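Local coordinates for lipid-transfer protein (Thermomonospora curvata, PDB 6OK1) that belongs to the thiolase superfamily by its fold and is of unassigned function, at residues A8-I13 and L224-T229; P148-A153 and W204-L209; A165-F170 and E197-S202. All blocks are in the same frame, centred on the assembly; numbering follows the deposited sequence.

Contact 1. Residues A8-I13 and L224-T229; sequences AAIAGI and LVVVST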
# COMPACT_ATOMS: atom_id res chain seq x y z
N ALA A 8 -13.24 17.61 8.61
CA ALA A 8 -11.87 17.94 8.28
C ALA A 8 -11.83 18.85 7.06
O ALA A 8 -12.78 18.95 6.29
CB ALA A 8 -11.05 16.67 7.96
N ALA A 9 -10.68 19.49 6.88
CA ALA A 9 -10.54 20.41 5.77
C ALA A 9 -9.10 20.42 5.26
O ALA A 9 -8.16 20.18 6.01
CB ALA A 9 -10.94 21.82 6.22
N ILE A 10 -8.94 20.77 3.99
CA ILE A 10 -7.62 21.02 3.41
C ILE A 10 -7.24 22.47 3.66
O ILE A 10 -7.91 23.40 3.19
CB ILE A 10 -7.58 20.69 1.91
CG1 ILE A 10 -7.89 19.20 1.68
CG2 ILE A 10 -6.18 21.04 1.36
CD1 ILE A 10 -7.97 18.80 0.23
N ALA A 11 -6.14 22.64 4.37
CA ALA A 11 -5.66 23.95 4.77
C ALA A 11 -4.39 24.35 4.05
O ALA A 11 -4.05 25.53 4.06
CB ALA A 11 -5.39 23.97 6.27
N GLY A 12 -3.69 23.39 3.44
CA GLY A 12 -2.45 23.68 2.76
C GLY A 12 -2.30 22.84 1.52
O GLY A 12 -2.69 21.67 1.50
N ILE A 13 -1.74 23.46 0.48
CA ILE A 13 -1.33 22.81 -0.75
C ILE A 13 0.10 23.21 -1.06
O ILE A 13 0.54 24.33 -0.80
CB ILE A 13 -2.27 23.14 -1.94
CG1 ILE A 13 -2.22 24.64 -2.27
CG2 ILE A 13 -3.70 22.69 -1.60
CD1 ILE A 13 -3.10 25.03 -3.44
N LEU A 224 -0.74 17.86 0.19
CA LEU A 224 -1.98 18.45 0.70
C LEU A 224 -1.99 18.25 2.21
O LEU A 224 -1.73 17.14 2.67
CB LEU A 224 -3.21 17.77 0.10
CG LEU A 224 -3.26 17.58 -1.42
CD1 LEU A 224 -4.26 16.53 -1.80
CD2 LEU A 224 -3.61 18.88 -2.13
N VAL A 225 -2.34 19.30 2.97
CA VAL A 225 -2.40 19.25 4.44
C VAL A 225 -3.86 19.23 4.88
O VAL A 225 -4.63 20.13 4.54
CB VAL A 225 -1.67 20.46 5.07
CG1 VAL A 225 -1.88 20.47 6.57
CG2 VAL A 225 -0.20 20.38 4.77
N VAL A 226 -4.22 18.23 5.68
CA VAL A 226 -5.58 18.05 6.16
C VAL A 226 -5.57 18.21 7.67
O VAL A 226 -4.72 17.62 8.35
CB VAL A 226 -6.13 16.67 5.74
CG1 VAL A 226 -7.55 16.41 6.31
CG2 VAL A 226 -6.16 16.55 4.20
N VAL A 227 -6.50 19.01 8.20
CA VAL A 227 -6.65 19.22 9.63
C VAL A 227 -8.14 19.22 9.96
O VAL A 227 -8.99 19.16 9.07
CB VAL A 227 -6.00 20.54 10.10
CG1 VAL A 227 -4.52 20.49 9.90
CG2 VAL A 227 -6.59 21.69 9.34
N SER A 228 -8.47 19.34 11.26
CA SER A 228 -9.87 19.51 11.58
C SER A 228 -10.36 20.84 11.02
O SER A 228 -9.61 21.81 10.85
CB SER A 228 -10.10 19.47 13.09
OG SER A 228 -9.57 20.64 13.69
N THR A 229 -11.66 20.91 10.74
CA THR A 229 -12.23 22.16 10.27
C THR A 229 -12.04 23.27 11.31
O THR A 229 -11.73 24.41 10.95
CB THR A 229 -13.70 21.95 9.90
OG1 THR A 229 -13.78 21.07 8.77
CG2 THR A 229 -14.37 23.25 9.54
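Ile-10 lays its CG1 branch across the CG2 methyl of Val-226, with 4.0 Å between the two carbons. The side chains cross obliquely on one face of the sheet. At Ile-13 the CG2 methyl meets CD2 of Leu-224 on this same face, 3.8 Å away. Helix 348-359 packs against Ile-10, Ile-13 and Leu-224, and helix 86-98 against Leu-224 and Val-226. Val-225 and Val-227 point to the other face. There, placed between its own backbone N and carbonyl carbon, CG2 of Val-227 touches CB of Ala-11 at 4.0 Å.

The strands run antiparallel. Ala-9 and Val-227 exchange two backbone hydrogen bonds, from Ala-9 N to Val-227 O (2.8 Å) and from Val-227 N to Ala-9 O (3.0 Å). Further along, the register slips by one residue. Val-225 O accepts from Ala-11 N at 2.9 Å, while Val-225 N donates to Gly-12 O at 2.8 Å. Ala-11 and Gly-12 thus both face Val-225. Strands 104-112 and 240-248 continue the hydrogen bonding on the outer sides of the pair. The arrangement is a classic beta bulge between adjacent strands in the N-terminal half of a thiolase fold.

Contact 2. Residues P148-A153 and W204-L209; sequences PAQWVA and WIVEPL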
# COMPACT_ATOMS: atom_id res chain seq x y z
N PRO A 148 -2.01 1.50 -21.05
CA PRO A 148 -3.23 2.14 -20.53
C PRO A 148 -4.08 2.76 -21.60
O PRO A 148 -5.30 2.68 -21.51
CB PRO A 148 -2.70 3.19 -19.56
CG PRO A 148 -1.37 2.63 -19.09
CD PRO A 148 -0.80 1.92 -20.29
N ALA A 149 -3.48 3.35 -22.63
CA ALA A 149 -4.29 3.90 -23.71
C ALA A 149 -5.13 2.81 -24.37
O ALA A 149 -6.31 3.04 -24.68
CB ALA A 149 -3.40 4.54 -24.76
N GLN A 150 -4.55 1.64 -24.59
CA GLN A 150 -5.31 0.56 -25.21
C GLN A 150 -6.39 0.05 -24.27
O GLN A 150 -7.50 -0.27 -24.70
CB GLN A 150 -4.37 -0.58 -25.59
CG GLN A 150 -3.36 -0.19 -26.69
CD GLN A 150 -2.17 -1.11 -26.77
OE1 GLN A 150 -1.95 -1.97 -25.89
NE2 GLN A 150 -1.36 -0.95 -27.82
N TRP A 151 -6.07 -0.03 -22.97
CA TRP A 151 -7.08 -0.49 -22.03
C TRP A 151 -8.28 0.43 -22.03
O TRP A 151 -9.42 -0.03 -21.96
CB TRP A 151 -6.47 -0.64 -20.61
CG TRP A 151 -5.38 -1.61 -20.56
CD1 TRP A 151 -5.22 -2.69 -21.34
CD2 TRP A 151 -4.21 -1.56 -19.70
NE1 TRP A 151 -4.03 -3.33 -21.04
CE2 TRP A 151 -3.41 -2.66 -20.03
CE3 TRP A 151 -3.79 -0.68 -18.69
CZ2 TRP A 151 -2.20 -2.91 -19.40
CZ3 TRP A 151 -2.59 -0.93 -18.06
CH2 TRP A 151 -1.80 -2.04 -18.43
N VAL A 152 -8.05 1.75 -22.12
CA VAL A 152 -9.12 2.73 -22.15
C VAL A 152 -9.84 2.67 -23.48
O VAL A 152 -11.07 2.81 -23.55
CB VAL A 152 -8.56 4.15 -21.87
CG1 VAL A 152 -9.63 5.23 -22.15
CG2 VAL A 152 -8.06 4.27 -20.42
N ALA A 153 -9.09 2.46 -24.56
CA ALA A 153 -9.69 2.45 -25.89
C ALA A 153 -10.74 1.37 -26.02
O ALA A 153 -11.74 1.56 -26.73
CB ALA A 153 -8.61 2.26 -26.93
N TRP A 204 -3.13 8.67 -34.79
CA TRP A 204 -3.73 7.63 -33.97
C TRP A 204 -2.68 7.02 -33.07
O TRP A 204 -1.56 6.73 -33.50
CB TRP A 204 -4.35 6.53 -34.83
CG TRP A 204 -5.57 6.91 -35.59
CD1 TRP A 204 -5.72 6.93 -36.94
CD2 TRP A 204 -6.84 7.28 -35.04
NE1 TRP A 204 -7.00 7.32 -37.28
CE2 TRP A 204 -7.71 7.54 -36.12
CE3 TRP A 204 -7.32 7.44 -33.74
CZ2 TRP A 204 -9.03 7.93 -35.94
CZ3 TRP A 204 -8.62 7.83 -33.56
CH2 TRP A 204 -9.47 8.06 -34.66
N ILE A 205 -3.06 6.78 -31.81
CA ILE A 205 -2.28 5.95 -30.90
C ILE A 205 -2.93 4.57 -30.94
O ILE A 205 -2.34 3.59 -31.45
CB ILE A 205 -2.25 6.57 -29.50
CG1 ILE A 205 -1.54 7.94 -29.53
CG2 ILE A 205 -1.57 5.65 -28.49
CD1 ILE A 205 -0.11 7.87 -30.05
N VAL A 206 -4.15 4.48 -30.45
CA VAL A 206 -4.95 3.26 -30.51
C VAL A 206 -6.40 3.69 -30.71
O VAL A 206 -6.96 4.40 -29.87
CB VAL A 206 -4.80 2.41 -29.23
CG1 VAL A 206 -4.90 3.24 -27.95
CG2 VAL A 206 -5.83 1.28 -29.21
N GLU A 207 -6.98 3.32 -31.85
CA GLU A 207 -8.32 3.78 -32.15
C GLU A 207 -9.23 3.37 -31.01
O GLU A 207 -9.17 2.21 -30.57
CB GLU A 207 -8.84 3.20 -33.47
CG GLU A 207 -8.01 3.62 -34.68
CD GLU A 207 -8.61 3.11 -36.00
OE1 GLU A 207 -9.83 3.23 -36.18
OE2 GLU A 207 -7.86 2.56 -36.82
N PRO A 208 -10.12 4.25 -30.53
CA PRO A 208 -10.46 5.58 -31.09
C PRO A 208 -9.74 6.77 -30.47
O PRO A 208 -10.30 7.87 -30.45
CB PRO A 208 -11.95 5.67 -30.80
CG PRO A 208 -12.07 5.00 -29.44
CD PRO A 208 -11.12 3.83 -29.53
N LEU A 209 -8.54 6.56 -29.94
CA LEU A 209 -7.79 7.62 -29.25
C LEU A 209 -6.69 8.17 -30.16
O LEU A 209 -5.81 7.44 -30.61
CB LEU A 209 -7.16 7.10 -27.96
CG LEU A 209 -8.09 6.97 -26.75
CD1 LEU A 209 -9.24 6.03 -27.00
CD2 LEU A 209 -7.29 6.51 -25.55
O HOH W 1 -1.16 1.68 -29.44
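Val-206 and Leu-209 make most of the apolar contact with helix 148-163. The CG1 methyl of Val-206 reaches CB of Ala-149 at 3.8 Å and lies over the Ala-149 carbonyl. Its CG2 methyl, anti to the backbone N, meets CB of Ala-153 at 3.7 Å. CG of Gln-150 touches this methyl, and the two side chains cross at about a right angle. Leu-209 splits its branches: CD1 packs on CA and CB of Ala-153, while CD2 approaches Ala-149 O at 3.7 Å. Pro-208 sets CD 3.9 Å from CB of Ala-153.

The polar link is a water. It accepts from Gln-150 NE2 at 3.1 Å and donates to Ile-205 O at 3.0 Å. Gln-150 OE1 is taken by the backbone N atoms of Asn-146 and Thr-147, which fixes the amide.

Ile-205 and Val-206 both face Leu-209 in a classic beta bulge. A type VI turn at Glu-207 and cis-Pro-208, closed by Leu-209 N to Val-206 O, presents Val-206 and Leu-209 together to the helix. Val-206 and Glu-207 pair with an antiparallel strand of another chain, continuing the sheet across the interface. The chemistry implies a helix held to this interface loop mainly by methyl packing, with one bridging water.

Contact 3. Residues A165-F170 and E197-S202; sequences ATSEDF and EDHQNS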
# COMPACT_ATOMS: atom_id res chain seq x y z
N ALA A 165 -21.38 8.57 -29.77
CA ALA A 165 -20.31 9.53 -29.60
C ALA A 165 -19.24 9.27 -30.64
O ALA A 165 -19.04 8.14 -31.09
CB ALA A 165 -19.70 9.43 -28.20
N THR A 166 -18.55 10.35 -31.01
CA THR A 166 -17.53 10.32 -32.04
C THR A 166 -16.20 10.78 -31.46
O THR A 166 -16.13 11.29 -30.34
CB THR A 166 -17.88 11.26 -33.21
OG1 THR A 166 -17.77 12.61 -32.77
CG2 THR A 166 -19.31 11.00 -33.71
N SER A 167 -15.17 10.65 -32.27
CA SER A 167 -13.86 11.16 -31.86
C SER A 167 -13.91 12.65 -31.54
O SER A 167 -13.24 13.11 -30.62
CB SER A 167 -12.82 10.88 -32.92
OG SER A 167 -11.54 11.40 -32.56
N GLU A 168 -14.70 13.43 -32.30
CA GLU A 168 -14.76 14.86 -32.00
C GLU A 168 -15.36 15.12 -30.63
O GLU A 168 -15.01 16.12 -29.99
CB GLU A 168 -15.55 15.60 -33.09
CG GLU A 168 -14.77 15.72 -34.37
CD GLU A 168 -15.44 16.61 -35.40
OE1 GLU A 168 -16.68 16.73 -35.35
OE2 GLU A 168 -14.71 17.19 -36.23
N ASP A 169 -16.29 14.27 -30.17
CA ASP A 169 -16.83 14.44 -28.82
C ASP A 169 -15.73 14.28 -27.77
O ASP A 169 -15.64 15.06 -26.83
CB ASP A 169 -17.97 13.45 -28.57
CG ASP A 169 -19.15 13.71 -29.46
OD1 ASP A 169 -19.52 14.89 -29.58
OD2 ASP A 169 -19.70 12.75 -30.04
N PHE A 170 -14.87 13.27 -27.93
CA PHE A 170 -13.72 13.15 -27.04
C PHE A 170 -12.78 14.34 -27.20
O PHE A 170 -12.20 14.84 -26.22
CB PHE A 170 -12.97 11.84 -27.32
CG PHE A 170 -13.81 10.60 -27.17
CD1 PHE A 170 -14.85 10.53 -26.25
CD2 PHE A 170 -13.56 9.48 -27.97
CE1 PHE A 170 -15.60 9.37 -26.11
CE2 PHE A 170 -14.33 8.32 -27.84
CZ PHE A 170 -15.34 8.26 -26.92
N GLU A 197 -9.71 20.82 -34.70
CA GLU A 197 -9.01 20.35 -35.88
C GLU A 197 -7.63 19.80 -35.53
O GLU A 197 -7.21 18.77 -36.07
CB GLU A 197 -8.91 21.52 -36.88
CG GLU A 197 -10.28 21.95 -37.48
CD GLU A 197 -11.36 22.34 -36.43
OE1 GLU A 197 -11.09 23.12 -35.47
OE2 GLU A 197 -12.51 21.86 -36.58
N ASP A 198 -6.91 20.47 -34.62
CA ASP A 198 -5.63 19.95 -34.17
C ASP A 198 -5.78 18.55 -33.61
O ASP A 198 -4.94 17.67 -33.83
CB ASP A 198 -5.03 20.83 -33.06
CG ASP A 198 -4.52 22.16 -33.56
OD1 ASP A 198 -4.12 22.26 -34.74
OD2 ASP A 198 -4.50 23.10 -32.75
N HIS A 199 -6.83 18.35 -32.81
CA HIS A 199 -7.07 17.06 -32.18
C HIS A 199 -7.32 15.99 -33.23
O HIS A 199 -6.73 14.90 -33.20
CB HIS A 199 -8.25 17.21 -31.22
CG HIS A 199 -8.74 15.92 -30.67
ND1 HIS A 199 -9.67 15.15 -31.32
CD2 HIS A 199 -8.42 15.25 -29.53
CE1 HIS A 199 -9.93 14.07 -30.61
NE2 HIS A 199 -9.18 14.11 -29.51
N GLN A 200 -8.13 16.32 -34.23
CA GLN A 200 -8.53 15.34 -35.23
C GLN A 200 -7.39 15.01 -36.17
O GLN A 200 -7.33 13.89 -36.69
CB GLN A 200 -9.73 15.88 -36.01
CG GLN A 200 -11.00 15.92 -35.20
CD GLN A 200 -11.45 14.53 -34.81
OE1 GLN A 200 -11.90 13.74 -35.66
NE2 GLN A 200 -11.30 14.19 -33.52
N ASN A 201 -6.47 15.96 -36.39
CA ASN A 201 -5.30 15.74 -37.24
C ASN A 201 -4.18 15.00 -36.52
O ASN A 201 -3.27 14.50 -37.18
CB ASN A 201 -4.76 17.09 -37.74
CG ASN A 201 -5.66 17.72 -38.80
OD1 ASN A 201 -6.33 17.02 -39.54
ND2 ASN A 201 -5.69 19.05 -38.84
N SER A 202 -4.22 14.92 -35.18
CA SER A 202 -3.14 14.26 -34.47
C SER A 202 -3.21 12.75 -34.69
O SER A 202 -4.28 12.18 -34.84
CB SER A 202 -3.16 14.60 -32.98
OG SER A 202 -4.26 14.07 -32.27
O HOH W 2 -11.01 11.24 -35.77
O HOH W 3 -12.67 19.19 -36.29
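Ser-167 and Gln-200 form the direct hydrogen bond between the two helices. Gln-200 NE2 donates to Ser-167 OG at 3.0 Å, with a nearly straight N-H...O angle of 165°. The hydroxyl lies close to the amide plane. Ser-167 OG is anti to its backbone N (chi1 178°), directed toward helix 196-201. NE2 also donates to ND1 of His-199, 2.9 Å away and near the plane of the imidazole. One amide nitrogen therefore joins the serine and the histidine. The second ring nitrogen, His-199 NE2, is hydrogen-bonded to Asp-213 OD1, so both nitrogens of the ring have partners. Because ND1 accepts, the ring proton probably lies on NE2, toward Asp-213.

Two waters add bridges. One donates to Gln-200 OE1 at 2.7 Å and more weakly to Ser-167 OG. The other donates to both Glu-168 OE2 and Glu-197 OE2. These carboxylate oxygens are 5.2 Å apart, and the shared water probably eases the repulsion between them.

Van der Waals contact completes the join. A bend at chi2 of Gln-200 sets its amide carbon CD beside CG of Glu-168, at 3.6 Å. The two side chains cross at about a right angle, with carboxylate and amide planes 73° apart. His-199 CE1 approaches Ser-167 O obliquely at 3.4 Å.

Capping bonds order the start of helix 167-182. Thr-166 and Asp-169 form a capping box, with Thr-166 N donating to Asp-169 OD2 at 2.8 Å. Thr-166 OG1 also takes a weak capping bond from Glu-168 N. Asp-169 OD1 forms a salt bridge with Arg-172. The chemistry implies a mainly polar junction. One glutamine amide carries its direct hydrogen bond, and water links the acidic groups.

Overall arrangement
From the N terminus, strand 8-15 comes first and pairs with strand 219-228, more than two hundred residues later. This pairing in contact 1 closes the widest loop and joins two neighbouring strands in the N-terminal half of the fold. Contacts 2 and 3 both fall within that loop. Contact 2 ties helix 148-163 to the turn that leads into strand 209-210. Inside its span, contact 3 joins the start of helix 167-182 to helix 196-201, so the three closures nest without crossing. Contacts 2 and 3 are neighbours, with centres about 13 Å apart. Contact 1 lies across the chain's centre, its own centre about 37 Å from that of contact 2.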